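Local coordinates for CRISPR protein (Archaeoglobus fulgidus, PDB 4MJK) that probably serves as a Cas5-family subunit of an archaeal type I-A Cascade complex, which uses CRISPR RNA to recognise invading nucleic acid, at residues 194-207 against 220-234. Numbering follows the deposited sequence.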
ATOM      1  N   GLN A 194     -10.684   0.117 -23.542  1.00 19.54           N
ATOM      2  CA  GLN A 194      -9.773  -0.962 -23.200  1.00 22.03           C
ATOM      3  C   GLN A 194      -9.399  -1.220 -21.772  1.00 31.14           C
ATOM      4  O   GLN A 194      -9.499  -0.370 -20.874  1.00 25.50           O
ATOM      5  CB  GLN A 194      -8.481  -0.889 -24.011  1.00 28.50           C
ATOM      6  CG  GLN A 194      -8.572  -1.647 -25.323  1.00 25.50           C
ATOM      7  CD  GLN A 194      -8.744  -3.139 -25.119  1.00 29.68           C
ATOM      8  OE1 GLN A 194      -8.728  -3.637 -23.987  1.00 29.17           O
ATOM      9  NE2 GLN A 194      -8.899  -3.867 -26.219  1.00 29.63           N
ATOM     10  N   ARG A 195      -8.903  -2.449 -21.660  1.00 33.29           N
ATOM     11  CA  ARG A 195      -8.501  -3.133 -20.467  1.00 24.30           C
ATOM     12  C   ARG A 195      -9.658  -3.847 -19.784  1.00 17.59           C
ATOM     13  O   ARG A 195     -10.319  -3.322 -18.890  1.00 15.75           O
ATOM     14  CB  ARG A 195      -7.633  -2.271 -19.567  1.00 30.07           C
ATOM     15  CG  ARG A 195      -6.214  -2.159 -20.114  1.00 30.71           C
ATOM     16  CD  ARG A 195      -5.528  -3.516 -20.102  1.00 36.61           C
ATOM     17  NE  ARG A 195      -4.527  -3.568 -19.039  1.00 39.07           N
ATOM     18  CZ  ARG A 195      -4.047  -4.683 -18.496  1.00 34.36           C
ATOM     19  NH1 ARG A 195      -4.473  -5.869 -18.905  1.00 38.39           N
ATOM     20  NH2 ARG A 195      -3.136  -4.608 -17.538  1.00 33.72           N
ATOM     21  N   TRP A 196      -9.878  -5.062 -20.267  1.00 14.58           N
ATOM     22  CA  TRP A 196     -10.724  -6.037 -19.618  1.00 14.07           C
ATOM     23  C   TRP A 196      -9.911  -7.315 -19.398  1.00 16.87           C
ATOM     24  O   TRP A 196      -9.609  -8.058 -20.342  1.00 19.45           O
ATOM     25  CB  TRP A 196     -11.954  -6.320 -20.465  1.00 14.58           C
ATOM     26  CG  TRP A 196     -12.908  -5.169 -20.439  1.00 13.79           C
ATOM     27  CD1 TRP A 196     -12.895  -4.061 -21.260  1.00 12.98           C
ATOM     28  CD2 TRP A 196     -13.978  -4.974 -19.514  1.00 11.80           C
ATOM     29  NE1 TRP A 196     -13.922  -3.216 -20.915  1.00 13.83           N
ATOM     30  CE2 TRP A 196     -14.596  -3.748 -19.843  1.00 13.67           C
ATOM     31  CE3 TRP A 196     -14.492  -5.727 -18.445  1.00 11.68           C
ATOM     32  CZ2 TRP A 196     -15.698  -3.258 -19.142  1.00 11.81           C
ATOM     33  CZ3 TRP A 196     -15.582  -5.244 -17.758  1.00 11.68           C
ATOM     34  CH2 TRP A 196     -16.176  -4.017 -18.107  1.00 11.14           C
ATOM     35  N   GLU A 197      -9.557  -7.565 -18.148  1.00 10.79           N
ATOM     36  CA  GLU A 197      -8.781  -8.738 -17.802  1.00 14.16           C
ATOM     37  C   GLU A 197      -9.699  -9.907 -17.417  1.00 12.85           C
ATOM     38  O   GLU A 197     -10.919  -9.781 -17.489  1.00 11.08           O
ATOM     39  CB  GLU A 197      -7.815  -8.395 -16.670  1.00 15.56           C
ATOM     40  CG  GLU A 197      -6.414  -8.081 -17.164  1.00 22.49           C
ATOM     41  CD  GLU A 197      -5.607  -9.340 -17.435  1.00 30.14           C
ATOM     42  OE1 GLU A 197      -4.397  -9.214 -17.725  1.00 37.22           O
ATOM     43  OE2 GLU A 197      -6.178 -10.458 -17.354  1.00 24.98           O
ATOM     44  N   PHE A 198      -9.091 -11.036 -17.048  1.00  9.50           N
ATOM     45  CA  PHE A 198      -9.790 -12.225 -16.583  1.00 10.58           C
ATOM     46  C   PHE A 198      -9.315 -12.506 -15.160  1.00 10.09           C
ATOM     47  O   PHE A 198      -8.132 -12.328 -14.844  1.00 12.58           O
ATOM     48  CB  PHE A 198      -9.412 -13.464 -17.417  1.00 13.54           C
ATOM     49  CG  PHE A 198      -9.880 -13.427 -18.853  1.00 16.94           C
ATOM     50  CD1 PHE A 198     -11.008 -14.133 -19.243  1.00 18.02           C
ATOM     51  CD2 PHE A 198      -9.191 -12.685 -19.805  1.00 21.45           C
ATOM     52  CE1 PHE A 198     -11.439 -14.108 -20.559  1.00 21.68           C
ATOM     53  CE2 PHE A 198      -9.617 -12.653 -21.133  1.00 20.85           C
ATOM     54  CZ  PHE A 198     -10.738 -13.369 -21.504  1.00 20.57           C
ATOM     55  N   GLU A 199     -10.208 -12.995 -14.313  1.00  8.56           N
ATOM     56  CA  GLU A 199      -9.798 -13.341 -12.966  1.00  9.90           C
ATOM     57  C   GLU A 199     -10.737 -14.410 -12.430  1.00 11.58           C
ATOM     58  O   GLU A 199     -11.939 -14.348 -12.666  1.00 11.33           O
ATOM     59  CB  GLU A 199      -9.811 -12.084 -12.084  1.00 12.24           C
ATOM     60  CG  GLU A 199      -9.237 -12.269 -10.684  1.00 10.92           C
ATOM     61  CD  GLU A 199      -8.434 -11.043 -10.252  1.00 12.67           C
ATOM     62  OE1 GLU A 199      -7.259 -10.936 -10.660  1.00 11.29           O
ATOM     63  OE2 GLU A 199      -8.998 -10.179  -9.539  1.00 11.63           O
ATOM     64  N   VAL A 200     -10.193 -15.411 -11.743  1.00  9.26           N
ATOM     65  CA  VAL A 200     -11.022 -16.500 -11.209  1.00 10.92           C
ATOM     66  C   VAL A 200     -11.180 -16.370  -9.708  1.00 12.50           C
ATOM     67  O   VAL A 200     -10.178 -16.289  -8.984  1.00 12.66           O
ATOM     68  CB  VAL A 200     -10.437 -17.896 -11.530  1.00 13.94           C
ATOM     69  CG1 VAL A 200     -11.329 -18.994 -10.935  1.00 12.67           C
ATOM     70  CG2 VAL A 200     -10.282 -18.060 -13.045  1.00 15.00           C
ATOM     71  N   TYR A 201     -12.435 -16.354  -9.247  1.00 12.15           N
ATOM     72  CA  TYR A 201     -12.763 -16.149  -7.830  1.00 13.33           C
ATOM     73  C   TYR A 201     -13.555 -17.329  -7.282  1.00 14.26           C
ATOM     74  O   TYR A 201     -14.116 -18.107  -8.048  1.00 13.19           O
ATOM     75  CB  TYR A 201     -13.664 -14.917  -7.668  1.00 12.14           C
ATOM     76  CG  TYR A 201     -13.093 -13.603  -8.175  1.00 10.12           C
ATOM     77  CD1 TYR A 201     -13.691 -12.925  -9.234  1.00 10.74           C
ATOM     78  CD2 TYR A 201     -11.968 -13.038  -7.589  1.00 11.40           C
ATOM     79  CE1 TYR A 201     -13.178 -11.725  -9.698  1.00 11.46           C
ATOM     80  CE2 TYR A 201     -11.442 -11.839  -8.046  1.00 10.21           C
ATOM     81  CZ  TYR A 201     -12.055 -11.182  -9.102  1.00 10.90           C
ATOM     82  OH  TYR A 201     -11.541  -9.984  -9.572  1.00 12.19           O
ATOM     83  N   LEU A 202     -13.636 -17.438  -5.956  1.00 14.44           N
ATOM     84  CA  LEU A 202     -14.675 -18.253  -5.332  1.00 14.41           C
ATOM     85  C   LEU A 202     -16.070 -17.740  -5.730  1.00 16.77           C
ATOM     86  O   LEU A 202     -16.334 -16.526  -5.763  1.00 13.73           O
ATOM     87  CB  LEU A 202     -14.512 -18.291  -3.806  1.00 16.62           C
ATOM     88  CG  LEU A 202     -13.203 -18.896  -3.270  1.00 17.54           C
ATOM     89  CD1 LEU A 202     -13.108 -18.792  -1.748  1.00 18.02           C
ATOM     90  CD2 LEU A 202     -13.040 -20.354  -3.725  1.00 19.99           C
ATOM     91  N   ASN A 203     -16.962 -18.671  -6.050  1.00 16.85           N
ATOM     92  CA  ASN A 203     -18.301 -18.328  -6.512  1.00 18.09           C
ATOM     93  C   ASN A 203     -19.124 -17.708  -5.380  1.00 18.50           C
ATOM     94  O   ASN A 203     -19.293 -18.319  -4.326  1.00 18.90           O
ATOM     95  CB  ASN A 203     -18.969 -19.592  -7.083  1.00 19.52           C
ATOM     96  CG  ASN A 203     -20.340 -19.331  -7.673  1.00 23.09           C
ATOM     97  OD1 ASN A 203     -20.787 -18.195  -7.774  1.00 22.35           O
ATOM     98  ND2 ASN A 203     -21.013 -20.399  -8.077  1.00 28.83           N
ATOM     99  N   PRO A 204     -19.620 -16.473  -5.573  1.00 18.84           N
ATOM    100  CA  PRO A 204     -20.358 -15.868  -4.457  1.00 20.07           C
ATOM    101  C   PRO A 204     -21.833 -16.269  -4.451  1.00 21.11           C
ATOM    102  O   PRO A 204     -22.546 -15.955  -3.506  1.00 26.01           O
ATOM    103  CB  PRO A 204     -20.233 -14.371  -4.741  1.00 18.70           C
ATOM    104  CG  PRO A 204     -20.208 -14.294  -6.248  1.00 18.09           C
ATOM    105  CD  PRO A 204     -19.448 -15.535  -6.700  1.00 19.79           C
ATOM    106  N   PHE A 205     -22.285 -16.930  -5.508  1.00 20.39           N
ATOM    107  CA  PHE A 205     -23.696 -17.270  -5.644  1.00 23.54           C
ATOM    108  C   PHE A 205     -23.976 -18.597  -4.967  1.00 26.38           C
ATOM    109  O   PHE A 205     -23.315 -19.598  -5.243  1.00 31.65           O
ATOM    110  CB  PHE A 205     -24.099 -17.319  -7.112  1.00 21.78           C
ATOM    111  CG  PHE A 205     -23.888 -16.029  -7.827  1.00 22.61           C
ATOM    112  CD1 PHE A 205     -24.608 -14.899  -7.465  1.00 23.21           C
ATOM    113  CD2 PHE A 205     -22.964 -15.930  -8.843  1.00 22.45           C
ATOM    114  CE1 PHE A 205     -24.407 -13.694  -8.107  1.00 20.23           C
ATOM    115  CE2 PHE A 205     -22.755 -14.721  -9.486  1.00 26.66           C
ATOM    116  CZ  PHE A 205     -23.483 -13.608  -9.116  1.00 21.83           C
ATOM    117  N   GLU A 206     -24.932 -18.590  -4.051  1.00 28.82           N
ATOM    118  CA  GLU A 206     -25.347 -19.815  -3.382  1.00 30.98           C
ATOM    119  C   GLU A 206     -26.751 -20.184  -3.834  1.00 33.18           C
ATOM    120  O   GLU A 206     -27.539 -19.318  -4.217  1.00 30.76           O
ATOM    121  CB  GLU A 206     -25.311 -19.639  -1.859  1.00 32.15           C
ATOM    122  CG  GLU A 206     -23.958 -19.189  -1.313  1.00 37.58           C
ATOM    123  CD  GLU A 206     -23.392 -20.136  -0.259  1.00 43.23           C
ATOM    124  OE1 GLU A 206     -23.869 -21.289  -0.173  1.00 44.22           O
ATOM    125  OE2 GLU A 206     -22.467 -19.723   0.484  1.00 48.27           O
ATOM    126  N   VAL A 207     -27.065 -21.473  -3.788  1.00 38.41           N
ATOM    127  CA  VAL A 207     -28.414 -21.926  -4.092  1.00 43.80           C
ATOM    128  C   VAL A 207     -29.139 -22.342  -2.816  1.00 46.70           C
ATOM    129  O   VAL A 207     -28.557 -22.986  -1.947  1.00 47.42           O
ATOM    130  CB  VAL A 207     -28.405 -23.106  -5.080  1.00 49.30           C
ATOM    131  CG1 VAL A 207     -29.817 -23.653  -5.268  1.00 51.40           C
ATOM    132  CG2 VAL A 207     -27.801 -22.675  -6.417  1.00 45.33           C
ATOM    133  N   ILE A 220     -24.157 -21.238 -13.734  1.00 43.99           N
ATOM    134  CA  ILE A 220     -23.642 -20.570 -12.546  1.00 45.65           C
ATOM    135  C   ILE A 220     -23.929 -21.466 -11.350  1.00 46.92           C
ATOM    136  O   ILE A 220     -23.350 -21.294 -10.275  1.00 45.64           O
ATOM    137  CB  ILE A 220     -24.294 -19.196 -12.332  1.00 40.71           C
ATOM    138  CG1 ILE A 220     -23.394 -18.325 -11.453  1.00 39.09           C
ATOM    139  CG2 ILE A 220     -25.683 -19.353 -11.730  1.00 42.61           C
ATOM    140  CD1 ILE A 220     -22.006 -18.087 -12.042  1.00 37.86           C
ATOM    141  N   SER A 221     -24.825 -22.429 -11.577  1.00 51.90           N
ATOM    142  CA  SER A 221     -25.213 -23.449 -10.602  1.00 50.06           C
ATOM    143  C   SER A 221     -24.737 -23.153  -9.195  1.00 48.54           C
ATOM    144  O   SER A 221     -25.032 -22.103  -8.618  1.00 47.99           O
ATOM    145  CB  SER A 221     -24.672 -24.823 -11.023  1.00 50.91           C
ATOM    146  OG  SER A 221     -25.626 -25.559 -11.773  1.00 52.92           O
ATOM    147  N   GLY A 222     -24.010 -24.123  -8.656  1.00 45.04           N
ATOM    148  CA  GLY A 222     -23.309 -23.988  -7.400  1.00 43.46           C
ATOM    149  C   GLY A 222     -21.941 -24.596  -7.621  1.00 42.67           C
ATOM    150  O   GLY A 222     -21.543 -25.529  -6.924  1.00 46.14           O
ATOM    151  N   LYS A 223     -21.233 -24.094  -8.628  1.00 41.40           N
ATOM    152  CA  LYS A 223     -19.845 -24.479  -8.841  1.00 37.76           C
ATOM    153  C   LYS A 223     -19.005 -23.719  -7.827  1.00 30.83           C
ATOM    154  O   LYS A 223     -19.487 -22.760  -7.221  1.00 29.96           O
ATOM    155  CB  LYS A 223     -19.404 -24.174 -10.270  1.00 35.28           C
ATOM    156  CG  LYS A 223     -19.741 -22.776 -10.736  1.00 37.88           C
ATOM    157  CD  LYS A 223     -20.011 -22.762 -12.236  1.00 44.48           C
ATOM    158  CE  LYS A 223     -19.334 -21.575 -12.919  1.00 39.95           C
ATOM    159  NZ  LYS A 223     -17.874 -21.804 -13.134  1.00 35.21           N
ATOM    160  N   LYS A 224     -17.770 -24.162  -7.609  1.00 27.80           N
ATOM    161  CA  LYS A 224     -16.953 -23.585  -6.543  1.00 29.06           C
ATOM    162  C   LYS A 224     -16.261 -22.291  -6.965  1.00 19.62           C
ATOM    163  O   LYS A 224     -16.094 -21.388  -6.157  1.00 20.17           O
ATOM    164  CB  LYS A 224     -15.921 -24.593  -6.020  1.00 31.13           C
ATOM    165  CG  LYS A 224     -16.490 -25.974  -5.683  1.00 37.42           C
ATOM    166  CD  LYS A 224     -17.968 -25.919  -5.302  1.00 39.55           C
ATOM    167  CE  LYS A 224     -18.216 -25.137  -4.014  1.00 42.86           C
ATOM    168  NZ  LYS A 224     -19.674 -24.834  -3.853  1.00 43.99           N
ATOM    169  N   ALA A 225     -15.854 -22.223  -8.226  1.00 21.09           N
ATOM    170  CA  ALA A 225     -15.156 -21.056  -8.767  1.00 19.00           C
ATOM    171  C   ALA A 225     -15.906 -20.441  -9.951  1.00 19.65           C
ATOM    172  O   ALA A 225     -16.613 -21.138 -10.668  1.00 21.00           O
ATOM    173  CB  ALA A 225     -13.766 -21.441  -9.194  1.00 19.21           C
ATOM    174  N   VAL A 226     -15.710 -19.141 -10.180  1.00 16.34           N
ATOM    175  CA  VAL A 226     -16.353 -18.456 -11.293  1.00 14.88           C
ATOM    176  C   VAL A 226     -15.330 -17.570 -12.020  1.00 14.91           C
ATOM    177  O   VAL A 226     -14.494 -16.926 -11.389  1.00 13.91           O
ATOM    178  CB  VAL A 226     -17.545 -17.586 -10.805  1.00 17.61           C
ATOM    179  CG1 VAL A 226     -17.083 -16.569  -9.767  1.00 16.44           C
ATOM    180  CG2 VAL A 226     -18.201 -16.874 -11.963  1.00 18.76           C
ATOM    181  N   LEU A 227     -15.395 -17.559 -13.342  1.00 13.15           N
ATOM    182  CA  LEU A 227     -14.542 -16.709 -14.156  1.00 14.67           C
ATOM    183  C   LEU A 227     -15.218 -15.354 -14.357  1.00 13.41           C
ATOM    184  O   LEU A 227     -16.382 -15.314 -14.743  1.00 15.46           O
ATOM    185  CB  LEU A 227     -14.312 -17.377 -15.511  1.00 15.82           C
ATOM    186  CG  LEU A 227     -13.514 -16.547 -16.522  1.00 16.33           C
ATOM    187  CD1 LEU A 227     -12.090 -16.328 -16.049  1.00 14.89           C
ATOM    188  CD2 LEU A 227     -13.543 -17.202 -17.903  1.00 17.98           C
ATOM    189  N   TYR A 228     -14.503 -14.257 -14.073  1.00 10.72           N
ATOM    190  CA  TYR A 228     -15.030 -12.904 -14.283  1.00 10.80           C
ATOM    191  C   TYR A 228     -14.191 -12.161 -15.301  1.00 11.00           C
ATOM    192  O   TYR A 228     -12.977 -12.371 -15.377  1.00 10.35           O
ATOM    193  CB  TYR A 228     -14.959 -12.080 -12.985  1.00 11.35           C
ATOM    194  CG  TYR A 228     -16.242 -11.989 -12.195  1.00 11.51           C
ATOM    195  CD1 TYR A 228     -16.797 -13.107 -11.616  1.00 13.27           C
ATOM    196  CD2 TYR A 228     -16.895 -10.764 -12.027  1.00 12.18           C
ATOM    197  CE1 TYR A 228     -17.971 -13.031 -10.879  1.00 11.67           C
ATOM    198  CE2 TYR A 228     -18.063 -10.671 -11.284  1.00 14.98           C
ATOM    199  CZ  TYR A 228     -18.598 -11.812 -10.714  1.00 15.82           C
ATOM    200  OH  TYR A 228     -19.773 -11.736  -9.981  1.00 17.55           O
ATOM    201  N   ARG A 229     -14.827 -11.263 -16.049  1.00  9.91           N
ATOM    202  CA  ARG A 229     -14.097 -10.242 -16.782  1.00 10.80           C
ATOM    203  C   ARG A 229     -14.104  -9.015 -15.874  1.00 11.28           C
ATOM    204  O   ARG A 229     -15.107  -8.740 -15.227  1.00 11.27           O
ATOM    205  CB  ARG A 229     -14.757  -9.925 -18.126  1.00 10.78           C
ATOM    206  CG  ARG A 229     -14.808 -11.108 -19.080  1.00 16.65           C
ATOM    207  CD  ARG A 229     -13.421 -11.677 -19.414  1.00 15.76           C
ATOM    208  NE  ARG A 229     -12.508 -10.736 -20.075  1.00 17.59           N
ATOM    209  CZ  ARG A 229     -12.351 -10.636 -21.396  1.00 19.65           C
ATOM    210  NH1 ARG A 229     -13.062 -11.400 -22.220  1.00 19.18           N
ATOM    211  NH2 ARG A 229     -11.481  -9.773 -21.903  1.00 17.46           N
ATOM    212  N   ILE A 230     -12.974  -8.318 -15.792  1.00  8.96           N
ATOM    213  CA  ILE A 230     -12.826  -7.198 -14.863  1.00  8.92           C
ATOM    214  C   ILE A 230     -12.223  -6.016 -15.599  1.00 10.12           C
ATOM    215  O   ILE A 230     -11.287  -6.183 -16.394  1.00 11.94           O
ATOM    216  CB  ILE A 230     -11.910  -7.560 -13.649  1.00  9.86           C
ATOM    217  CG1 ILE A 230     -10.590  -8.170 -14.133  1.00 10.86           C
ATOM    218  CG2 ILE A 230     -12.624  -8.556 -12.719  1.00 10.01           C
ATOM    219  CD1 ILE A 230      -9.536  -8.384 -13.046  1.00 11.46           C
ATOM    220  N   PRO A 231     -12.748  -4.813 -15.345  1.00  8.93           N
ATOM    221  CA  PRO A 231     -12.192  -3.651 -16.041  1.00 10.92           C
ATOM    222  C   PRO A 231     -10.939  -3.121 -15.336  1.00 13.41           C
ATOM    223  O   PRO A 231     -10.858  -3.135 -14.097  1.00 12.54           O
ATOM    224  CB  PRO A 231     -13.321  -2.629 -15.950  1.00 11.85           C
ATOM    225  CG  PRO A 231     -13.979  -2.935 -14.618  1.00  9.70           C
ATOM    226  CD  PRO A 231     -13.881  -4.453 -14.470  1.00  9.22           C
ATOM    227  N   ILE A 232      -9.980  -2.662 -16.136  1.00 11.81           N
ATOM    228  CA  ILE A 232      -8.737  -2.093 -15.644  1.00 13.54           C
ATOM    229  C   ILE A 232      -8.582  -0.722 -16.301  1.00 14.43           C
ATOM    230  O   ILE A 232      -8.391  -0.601 -17.512  1.00 12.93           O
ATOM    231  CB  ILE A 232      -7.517  -2.962 -16.001  1.00 16.03           C
ATOM    232  CG1 ILE A 232      -7.697  -4.415 -15.512  1.00 18.04           C
ATOM    233  CG2 ILE A 232      -6.226  -2.301 -15.491  1.00 17.99           C
ATOM    234  CD1 ILE A 232      -7.409  -4.625 -14.078  1.00 15.93           C
HETATM  235  N   MSE A 233      -8.694   0.306 -15.479  1.00 13.16           N
HETATM  236  CA  MSE A 233      -8.646   1.684 -15.925  1.00 17.04           C
HETATM  237  C   MSE A 233      -7.205   2.048 -16.257  1.00 20.46           C
HETATM  238  O   MSE A 233      -6.299   1.759 -15.475  1.00 20.56           O
HETATM  239  CB  MSE A 233      -9.149   2.543 -14.761  1.00 18.53           C
HETATM  240  CG  MSE A 233      -9.441   3.978 -15.049  1.00 27.56           C
HETATM  241 SE   MSE A 233     -10.359   4.709 -13.481  0.50 21.68          SE
HETATM  242  CE  MSE A 233     -12.179   4.741 -14.201  1.00 28.45           C
ATOM    243  N   THR A 234      -6.984   2.661 -17.416  1.00 20.40           N
ATOM    244  CA  THR A 234      -5.637   3.083 -17.803  1.00 22.52           C
ATOM    245  C   THR A 234      -5.476   4.600 -17.768  1.00 25.80           C
ATOM    246  O   THR A 234      -4.366   5.114 -17.876  1.00 31.34           O
ATOM    247  CB  THR A 234      -5.257   2.578 -19.207  1.00 23.65           C
ATOM    248  OG1 THR A 234      -6.290   2.917 -20.140  1.00 30.75           O
ATOM    249  CG2 THR A 234      -5.071   1.071 -19.197  1.00 28.79           C
TER
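Arg229 and Phe198 form a non-hydrogen-bonded pair whose side chains run alongside each other, and they illustrate how a cross-strand cation-pi pair can be locked by the backbone. The guanidinium lies flat on one face of the phenyl ring, planes 17° apart, with Arg229 CZ 3.6 Å from the ring centroid and CD adding a CH-pi contact. Bends at chi2 (-59°) and chi3 carry the Arg229 chain over the Phe198 ring, where Arg229 NH2 donates almost straight to Trp196 O (3.0 Å) and Arg229 NE to Glu197 O (3.2 Å), both acceptors lying close to the guanidinium plane. Glu197 O is thus gripped twice, by Arg229 NE and Ile230 N from opposite faces of its carbonyl plane. A leucine here would probably leave the ring of Phe198 without its cation and Trp196 O without this donor.

Backbone bonds pair strand 196-202 antiparallel with 225-231, the strand that lies between 196-202 and the short strand 180-181 in a small antiparallel sheet of this Cas5-like chain; Val200 also bonds through its backbone to Ser25. Among aromatic contacts, Pro231 CB sits over the six-membered ring of Trp196, 3.8 Å from its centroid, while the edge of Tyr201 meets the face of Tyr228 in an offset edge-to-face pair. Beyond the strands, Asn203 ND2 donates to Lys223 O (2.9 Å), and its OD1 accepts from Phe205 N in an Asx turn.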